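Local coordinates for protein alanine racemase (Oenococcus oeni PSU-1, PDB 3HUR) that belongs to the alanine racemase family, with an N-terminal TIM-barrel domain followed by a mainly beta C-terminal domain, at residues F98-I107 and F119-A128; L127-R135 and Y179-L190. All coordinates share one frame; numbering follows the deposited sequence.

Contact 1. Residues F98-I107 and F119-A128; sequences FIDHDIVITI and FEGTLKVSLA
I107 N donates to S126 O over 2.7 Å, and I105 N donates to K124 O over 3.0 Å; between them the return bond runs from S126 N to I105 O. This alternation, with I105 opposite V125 and T106 opposite S126, is the ladder of two parallel strands, 103-107 and 123-128. CA-H groups of V104, V125 and T106 lean on the same carbonyls that take the N-H bonds. Where the strands begin to part, a water continues the ladder, giving a proton to I103 O and accepting one from K124 N at 3.0 Å.

At this splayed end D102 and K124 form a salt bridge, OD1 to NZ 3.4 Å. The extended lysine chain crosses the aspartate obliquely, its CD and CE running close to OD1 before NZ reaches it. D102 has positive phi and closes helix 95-100 as the C-prime residue of a Schellman motif, I103 N bonding to F98 O; the acid of the salt bridge therefore sits on the turn that ends the helix. V104 turns CG2 against K124 CB and CG1 toward S126 OG, 3.5 Å away.

On the other side of the sheet, I107 lays CG1 and CD1 across V125, while its CD1 also reaches L127 CD1 at 3.9 Å. L123, with CG anti to the backbone N (chi1 -179°), sends CD1 among F98 CB, I99 CG1 and I105 CD1. Farther out, I99 CD1 meets F119 CD1 obliquely at 3.5 Å, and its CG2 rests near T122 O. Flanked by strands 84-86 and 157-163, the pair belongs to the parallel barrel sheet of the N-terminal TIM-barrel domain, where the two strands bound a right-handed beta-alpha-beta crossover through helix 110-114.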
# COMPACT_ATOMS: atom_id res chain seq x y z
N PHE A 98 -38.28 11.13 -15.02
CA PHE A 98 -37.87 12.55 -14.97
C PHE A 98 -39.03 13.47 -14.73
O PHE A 98 -38.95 14.34 -13.86
CB PHE A 98 -37.18 13.01 -16.26
CG PHE A 98 -35.97 12.18 -16.66
CD1 PHE A 98 -34.96 11.90 -15.76
CD2 PHE A 98 -35.82 11.74 -17.97
CE1 PHE A 98 -33.87 11.18 -16.13
CE2 PHE A 98 -34.70 11.01 -18.36
CZ PHE A 98 -33.74 10.72 -17.45
N ILE A 99 -40.13 13.30 -15.47
CA ILE A 99 -41.27 14.23 -15.34
C ILE A 99 -41.95 14.07 -13.99
O ILE A 99 -42.19 15.03 -13.30
CB ILE A 99 -42.30 14.04 -16.50
CG1 ILE A 99 -41.66 14.39 -17.84
CG2 ILE A 99 -43.51 14.93 -16.29
CD1 ILE A 99 -42.30 13.63 -19.01
N ASP A 100 -42.24 12.83 -13.61
CA ASP A 100 -43.02 12.62 -12.38
C ASP A 100 -42.31 13.07 -11.13
O ASP A 100 -42.96 13.43 -10.15
CB ASP A 100 -43.40 11.15 -12.21
CG ASP A 100 -44.41 10.65 -13.28
OD1 ASP A 100 -45.08 11.50 -13.98
OD2 ASP A 100 -44.51 9.38 -13.39
N HIS A 101 -40.97 13.04 -11.16
CA HIS A 101 -40.17 13.39 -9.99
C HIS A 101 -39.48 14.76 -10.09
O HIS A 101 -38.61 15.08 -9.25
CB HIS A 101 -39.12 12.29 -9.75
CG HIS A 101 -39.70 10.95 -9.45
ND1 HIS A 101 -40.28 10.66 -8.23
CD2 HIS A 101 -39.76 9.81 -10.18
CE1 HIS A 101 -40.69 9.40 -8.24
NE2 HIS A 101 -40.39 8.87 -9.41
N ASP A 102 -39.86 15.54 -11.11
CA ASP A 102 -39.39 16.91 -11.31
C ASP A 102 -37.87 16.96 -11.38
O ASP A 102 -37.20 17.66 -10.59
CB ASP A 102 -39.85 17.80 -10.17
CG ASP A 102 -39.47 19.27 -10.39
OD1 ASP A 102 -39.45 19.66 -11.59
OD2 ASP A 102 -39.21 20.02 -9.39
N ILE A 103 -37.32 16.17 -12.31
CA ILE A 103 -35.90 16.10 -12.50
C ILE A 103 -35.53 16.76 -13.80
O ILE A 103 -36.08 16.41 -14.85
CB ILE A 103 -35.42 14.62 -12.55
CG1 ILE A 103 -35.70 13.93 -11.21
CG2 ILE A 103 -33.93 14.55 -12.93
CD1 ILE A 103 -35.23 12.51 -11.16
N VAL A 104 -34.59 17.70 -13.72
CA VAL A 104 -34.07 18.35 -14.90
C VAL A 104 -33.08 17.43 -15.56
O VAL A 104 -32.28 16.83 -14.90
CB VAL A 104 -33.33 19.64 -14.53
CG1 VAL A 104 -32.67 20.26 -15.78
CG2 VAL A 104 -34.25 20.62 -13.84
N ILE A 105 -33.09 17.37 -16.89
CA ILE A 105 -32.09 16.59 -17.63
C ILE A 105 -31.37 17.48 -18.66
O ILE A 105 -31.84 18.56 -19.00
CB ILE A 105 -32.68 15.34 -18.29
CG1 ILE A 105 -33.62 15.67 -19.45
CG2 ILE A 105 -33.43 14.46 -17.23
CD1 ILE A 105 -34.12 14.43 -20.15
N THR A 106 -30.19 17.02 -19.09
CA THR A 106 -29.37 17.71 -20.06
C THR A 106 -29.78 17.31 -21.47
O THR A 106 -30.12 16.15 -21.72
CB THR A 106 -27.86 17.44 -19.84
OG1 THR A 106 -27.30 18.38 -18.91
CG2 THR A 106 -27.10 17.59 -21.11
N ILE A 107 -29.79 18.28 -22.38
CA ILE A 107 -30.01 17.99 -23.77
C ILE A 107 -28.63 17.74 -24.35
O ILE A 107 -27.76 18.62 -24.31
CB ILE A 107 -30.65 19.14 -24.54
CG1 ILE A 107 -31.98 19.55 -23.91
CG2 ILE A 107 -30.87 18.69 -25.97
CD1 ILE A 107 -32.73 20.63 -24.67
N PHE A 119 -44.87 12.68 -25.02
CA PHE A 119 -45.03 12.44 -23.57
C PHE A 119 -45.99 13.42 -22.92
O PHE A 119 -46.24 14.50 -23.45
CB PHE A 119 -43.67 12.53 -22.85
CG PHE A 119 -42.96 13.84 -23.03
CD1 PHE A 119 -43.20 14.91 -22.19
CD2 PHE A 119 -42.03 14.01 -24.03
CE1 PHE A 119 -42.53 16.11 -22.35
CE2 PHE A 119 -41.36 15.23 -24.20
CZ PHE A 119 -41.60 16.27 -23.35
N GLU A 120 -46.48 13.05 -21.74
CA GLU A 120 -47.32 13.94 -20.91
C GLU A 120 -46.52 14.77 -19.88
O GLU A 120 -45.50 14.34 -19.39
CB GLU A 120 -48.40 13.13 -20.18
CG GLU A 120 -49.04 12.07 -21.08
CD GLU A 120 -50.47 11.72 -20.70
OE1 GLU A 120 -50.66 11.21 -19.59
OE2 GLU A 120 -51.40 11.95 -21.52
N GLY A 121 -47.03 15.96 -19.57
CA GLY A 121 -46.48 16.78 -18.50
C GLY A 121 -45.36 17.68 -18.98
O GLY A 121 -45.10 17.78 -20.18
N THR A 122 -44.68 18.33 -18.05
CA THR A 122 -43.60 19.23 -18.41
C THR A 122 -42.23 18.54 -18.11
O THR A 122 -41.99 18.08 -16.99
CB THR A 122 -43.75 20.63 -17.74
OG1 THR A 122 -42.62 20.92 -16.93
CG2 THR A 122 -45.05 20.76 -16.90
N LEU A 123 -41.41 18.42 -19.15
CA LEU A 123 -40.03 17.95 -19.08
C LEU A 123 -39.12 19.16 -19.00
O LEU A 123 -39.12 19.99 -19.92
CB LEU A 123 -39.66 17.14 -20.32
CG LEU A 123 -38.23 16.55 -20.36
CD1 LEU A 123 -38.02 15.51 -19.23
CD2 LEU A 123 -37.91 15.94 -21.71
N LYS A 124 -38.33 19.24 -17.92
CA LYS A 124 -37.40 20.35 -17.73
C LYS A 124 -36.02 19.92 -18.26
O LYS A 124 -35.52 18.85 -17.88
CB LYS A 124 -37.28 20.71 -16.27
CG LYS A 124 -38.61 20.92 -15.59
CD LYS A 124 -38.42 21.40 -14.17
CE LYS A 124 -39.66 21.96 -13.58
NZ LYS A 124 -39.22 22.92 -12.53
N VAL A 125 -35.44 20.77 -19.11
CA VAL A 125 -34.28 20.42 -19.91
C VAL A 125 -33.25 21.51 -19.80
O VAL A 125 -33.61 22.64 -19.51
CB VAL A 125 -34.65 20.21 -21.39
CG1 VAL A 125 -35.60 19.01 -21.55
CG2 VAL A 125 -35.25 21.48 -22.00
N SER A 126 -31.99 21.16 -19.99
CA SER A 126 -30.90 22.10 -19.93
C SER A 126 -30.09 21.95 -21.18
O SER A 126 -29.82 20.86 -21.62
CB SER A 126 -29.95 21.82 -18.76
OG SER A 126 -30.47 22.34 -17.56
N LEU A 127 -29.64 23.07 -21.70
CA LEU A 127 -28.98 23.07 -22.96
C LEU A 127 -27.53 23.36 -22.69
O LEU A 127 -27.17 24.38 -22.10
CB LEU A 127 -29.62 24.17 -23.79
CG LEU A 127 -29.33 24.22 -25.27
CD1 LEU A 127 -29.92 23.02 -25.96
CD2 LEU A 127 -29.99 25.51 -25.72
N ALA A 128 -26.69 22.41 -23.07
CA ALA A 128 -25.30 22.45 -22.70
C ALA A 128 -24.53 23.00 -23.87
O ALA A 128 -24.67 22.50 -24.98
CB ALA A 128 -24.81 21.05 -22.35
O HOH W 1 -38.53 17.16 -15.82

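Contact 2. Residues L127-R135 and Y179-L190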
# COMPACT_ATOMS: atom_id res chain seq x y z
N LEU A 127 -29.64 23.07 -21.70
CA LEU A 127 -28.98 23.07 -22.96
C LEU A 127 -27.53 23.36 -22.69
O LEU A 127 -27.17 24.38 -22.10
CB LEU A 127 -29.62 24.17 -23.79
CG LEU A 127 -29.33 24.22 -25.27
CD1 LEU A 127 -29.92 23.02 -25.96
CD2 LEU A 127 -29.99 25.51 -25.72
N ALA A 128 -26.69 22.41 -23.07
CA ALA A 128 -25.30 22.45 -22.70
C ALA A 128 -24.53 23.00 -23.87
O ALA A 128 -24.67 22.50 -24.98
CB ALA A 128 -24.81 21.05 -22.35
N ILE A 129 -23.73 24.02 -23.62
CA ILE A 129 -22.92 24.58 -24.64
C ILE A 129 -21.50 24.05 -24.59
O ILE A 129 -20.73 24.38 -23.71
CB ILE A 129 -22.89 26.14 -24.53
CG1 ILE A 129 -24.31 26.71 -24.45
CG2 ILE A 129 -22.11 26.71 -25.70
CD1 ILE A 129 -25.26 26.16 -25.45
N ASP A 130 -21.15 23.22 -25.56
CA ASP A 130 -19.78 22.76 -25.70
C ASP A 130 -18.89 23.91 -26.12
O ASP A 130 -18.76 24.19 -27.31
CB ASP A 130 -19.70 21.63 -26.75
CG ASP A 130 -18.27 21.05 -26.92
OD1 ASP A 130 -17.32 21.43 -26.17
OD2 ASP A 130 -18.08 20.20 -27.82
N THR A 131 -18.28 24.57 -25.16
CA THR A 131 -17.28 25.56 -25.47
C THR A 131 -15.89 24.95 -25.42
O THR A 131 -14.91 25.65 -25.20
CB THR A 131 -17.31 26.74 -24.50
OG1 THR A 131 -16.83 26.32 -23.22
CG2 THR A 131 -18.70 27.29 -24.36
N GLY A 132 -15.79 23.64 -25.60
CA GLY A 132 -14.47 23.05 -25.78
C GLY A 132 -14.18 21.67 -25.25
O GLY A 132 -14.07 20.71 -26.01
N MET A 133 -14.01 21.57 -23.94
CA MET A 133 -13.32 20.39 -23.37
C MET A 133 -14.28 19.22 -23.03
O MET A 133 -14.20 18.60 -21.96
CB MET A 133 -12.54 20.85 -22.12
CG MET A 133 -11.38 19.95 -21.74
SD MET A 133 -9.93 20.23 -22.76
CE MET A 133 -8.79 20.82 -21.48
N THR A 134 -15.20 18.90 -23.93
CA THR A 134 -16.25 17.94 -23.59
C THR A 134 -16.90 17.49 -24.85
O THR A 134 -16.68 18.09 -25.90
CB THR A 134 -17.29 18.57 -22.66
OG1 THR A 134 -18.55 17.92 -22.84
CG2 THR A 134 -17.46 20.05 -22.94
N ARG A 135 -17.69 16.42 -24.77
CA ARG A 135 -18.40 15.89 -25.94
C ARG A 135 -19.91 15.99 -25.79
O ARG A 135 -20.66 15.56 -26.65
CB ARG A 135 -17.98 14.46 -26.20
CG ARG A 135 -16.46 14.29 -26.30
CD ARG A 135 -16.03 12.85 -26.14
NE ARG A 135 -16.70 11.97 -27.10
CZ ARG A 135 -16.62 10.64 -27.08
NH1 ARG A 135 -15.88 10.02 -26.16
NH2 ARG A 135 -17.29 9.94 -27.99
N TYR A 179 -6.73 29.48 -22.60
CA TYR A 179 -7.80 28.50 -22.82
C TYR A 179 -9.11 29.03 -22.21
O TYR A 179 -10.19 28.89 -22.78
CB TYR A 179 -7.47 27.13 -22.23
CG TYR A 179 -8.32 26.07 -22.87
CD1 TYR A 179 -7.96 25.52 -24.11
CD2 TYR A 179 -9.51 25.63 -22.27
CE1 TYR A 179 -8.76 24.55 -24.74
CE2 TYR A 179 -10.32 24.64 -22.89
CZ TYR A 179 -9.94 24.11 -24.13
OH TYR A 179 -10.72 23.15 -24.76
N PHE A 180 -8.98 29.65 -21.06
CA PHE A 180 -10.10 30.33 -20.51
C PHE A 180 -10.66 31.33 -21.53
O PHE A 180 -11.85 31.31 -21.78
CB PHE A 180 -9.72 31.01 -19.20
CG PHE A 180 -10.87 31.60 -18.46
CD1 PHE A 180 -11.47 30.90 -17.43
CD2 PHE A 180 -11.32 32.89 -18.78
CE1 PHE A 180 -12.53 31.44 -16.73
CE2 PHE A 180 -12.37 33.45 -18.08
CZ PHE A 180 -13.00 32.71 -17.05
N GLU A 181 -9.82 32.16 -22.14
CA GLU A 181 -10.34 33.17 -23.09
C GLU A 181 -10.98 32.48 -24.25
O GLU A 181 -12.05 32.88 -24.69
CB GLU A 181 -9.26 34.15 -23.60
CG GLU A 181 -8.72 35.13 -22.54
CD GLU A 181 -9.83 35.93 -21.86
OE1 GLU A 181 -9.79 36.10 -20.62
OE2 GLU A 181 -10.74 36.39 -22.59
N GLU A 182 -10.34 31.43 -24.75
CA GLU A 182 -10.86 30.72 -25.90
C GLU A 182 -12.26 30.19 -25.61
O GLU A 182 -13.18 30.37 -26.42
CB GLU A 182 -9.93 29.57 -26.27
CG GLU A 182 -10.32 28.81 -27.50
CD GLU A 182 -9.31 27.69 -27.85
OE1 GLU A 182 -8.14 27.71 -27.37
OE2 GLU A 182 -9.70 26.78 -28.63
N GLN A 183 -12.43 29.58 -24.44
CA GLN A 183 -13.74 29.06 -24.07
C GLN A 183 -14.78 30.18 -23.96
O GLN A 183 -15.92 30.05 -24.44
CB GLN A 183 -13.66 28.29 -22.74
CG GLN A 183 -12.93 26.94 -22.82
CD GLN A 183 -13.25 26.01 -21.64
OE1 GLN A 183 -12.75 26.19 -20.52
NE2 GLN A 183 -14.09 25.04 -21.90
N LEU A 184 -14.41 31.29 -23.33
CA LEU A 184 -15.32 32.43 -23.23
C LEU A 184 -15.67 33.00 -24.64
O LEU A 184 -16.81 33.42 -24.87
CB LEU A 184 -14.68 33.50 -22.37
CG LEU A 184 -15.55 34.69 -21.98
CD1 LEU A 184 -16.86 34.20 -21.34
CD2 LEU A 184 -14.74 35.64 -21.06
N ARG A 185 -14.72 32.96 -25.57
CA ARG A 185 -15.02 33.37 -26.95
C ARG A 185 -16.11 32.44 -27.49
O ARG A 185 -17.19 32.92 -27.91
CB ARG A 185 -13.71 33.45 -27.81
CG ARG A 185 -13.78 33.23 -29.38
CD ARG A 185 -13.18 34.42 -30.12
NE ARG A 185 -12.11 34.17 -31.11
CZ ARG A 185 -12.15 34.46 -32.43
NH1 ARG A 185 -13.25 34.96 -33.03
NH2 ARG A 185 -11.08 34.21 -33.18
N ARG A 186 -15.88 31.13 -27.42
CA ARG A 186 -16.87 30.18 -27.93
C ARG A 186 -18.26 30.34 -27.29
O ARG A 186 -19.27 30.29 -28.00
CB ARG A 186 -16.37 28.75 -27.76
CG ARG A 186 -15.51 28.24 -28.92
CD ARG A 186 -14.30 27.51 -28.32
NE ARG A 186 -13.46 26.81 -29.30
CZ ARG A 186 -12.52 25.92 -28.99
NH1 ARG A 186 -12.28 25.57 -27.71
NH2 ARG A 186 -11.81 25.35 -29.95
N TRP A 187 -18.31 30.52 -25.97
CA TRP A 187 -19.59 30.75 -25.30
C TRP A 187 -20.36 31.88 -26.00
O TRP A 187 -21.50 31.70 -26.44
CB TRP A 187 -19.36 31.07 -23.82
CG TRP A 187 -20.56 31.61 -23.13
CD1 TRP A 187 -20.80 32.92 -22.79
CD2 TRP A 187 -21.69 30.87 -22.65
NE1 TRP A 187 -22.00 33.03 -22.13
CE2 TRP A 187 -22.57 31.78 -22.04
CE3 TRP A 187 -22.03 29.51 -22.67
CZ2 TRP A 187 -23.78 31.38 -21.49
CZ3 TRP A 187 -23.23 29.12 -22.13
CH2 TRP A 187 -24.09 30.05 -21.54
N GLN A 188 -19.70 33.02 -26.12
CA GLN A 188 -20.26 34.20 -26.77
C GLN A 188 -20.58 33.95 -28.25
O GLN A 188 -21.70 34.17 -28.68
CB GLN A 188 -19.30 35.36 -26.63
CG GLN A 188 -19.12 35.86 -25.20
CD GLN A 188 -18.05 36.89 -25.14
OE1 GLN A 188 -17.40 37.10 -26.13
NE2 GLN A 188 -17.84 37.52 -23.98
N GLU A 189 -19.66 33.41 -29.01
CA GLU A 189 -19.97 33.08 -30.40
C GLU A 189 -21.21 32.23 -30.50
O GLU A 189 -22.03 32.38 -31.42
CB GLU A 189 -18.80 32.40 -31.10
CG GLU A 189 -17.63 33.38 -31.39
CD GLU A 189 -16.39 32.70 -31.96
OE1 GLU A 189 -16.28 31.45 -31.88
OE2 GLU A 189 -15.51 33.45 -32.46
N LEU A 190 -21.36 31.32 -29.53
CA LEU A 190 -22.41 30.33 -29.59
C LEU A 190 -23.73 30.80 -28.99
O LEU A 190 -24.77 30.24 -29.35
CB LEU A 190 -21.93 29.03 -28.93
CG LEU A 190 -20.94 28.19 -29.75
CD1 LEU A 190 -20.40 27.08 -28.81
CD2 LEU A 190 -21.56 27.59 -31.04
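T131 and Q183 make the central meeting, their side chains crossing at about a right angle. Q183 NE2 gives a weak, long hydrogen bond to T131 O, 3.5 Å, and passes T131 OG1 at 3.3 Å. With T131 OG1 between the backbone N and the carbonyl carbon (chi1 71°), the methyl CG2 points at the helix backbone, 3.6 Å from W187 N, at the edge of the indole. T131 CB also packs against R186 CB.

Nearer the strand, I129 divides its branches: CG1 touches W187 CZ3 at 3.5 Å, whereas CG2 slides past L190 CD1 at 3.6 Å. Toward the start of the helical segment, M133 SD approaches Y179 OH at 3.6 Å, an oblique Met-aromatic contact, with the sulfur 46° off the ring normal.

Several bonds set these groups in place. G132 N donates to D130 OD1 over 2.7 Å, an Asx turn that folds the loop at G132, whose CA lies near R186 NH1. The guanidinium of R186 is itself drawn back along the helix by a salt bridge from NH2 to E182 OE2. Q183 OE1 accepts from A167 N, and T131 OG1 is hydrogen-bonded to T164 OG1. Helix 174-191 packs over the loop leaving the C-terminal end of strand 123-128, a beta-alpha loop of the TIM barrel.

In the fold
From the N terminus, the chain reaches contact 1 first: the return from strand 103-107 through helix 110-114 to strand 123-128 closes a short loop, with only 11 residues between the two segments. The segments of the two contacts share L127 and A128, but contact 2 itself begins just beyond the strand, at I129, and closes a longer excursion of 43 residues through helix 141-153 and strand 157-163 to helix 174-191. The contacts therefore follow in series, neither nested nor crossed, with centres about 24 Å apart. Contact 1 joins neighbouring strands within the barrel sheet; contact 2 ties the loop beyond strand 123-128 to a helix outside that sheet.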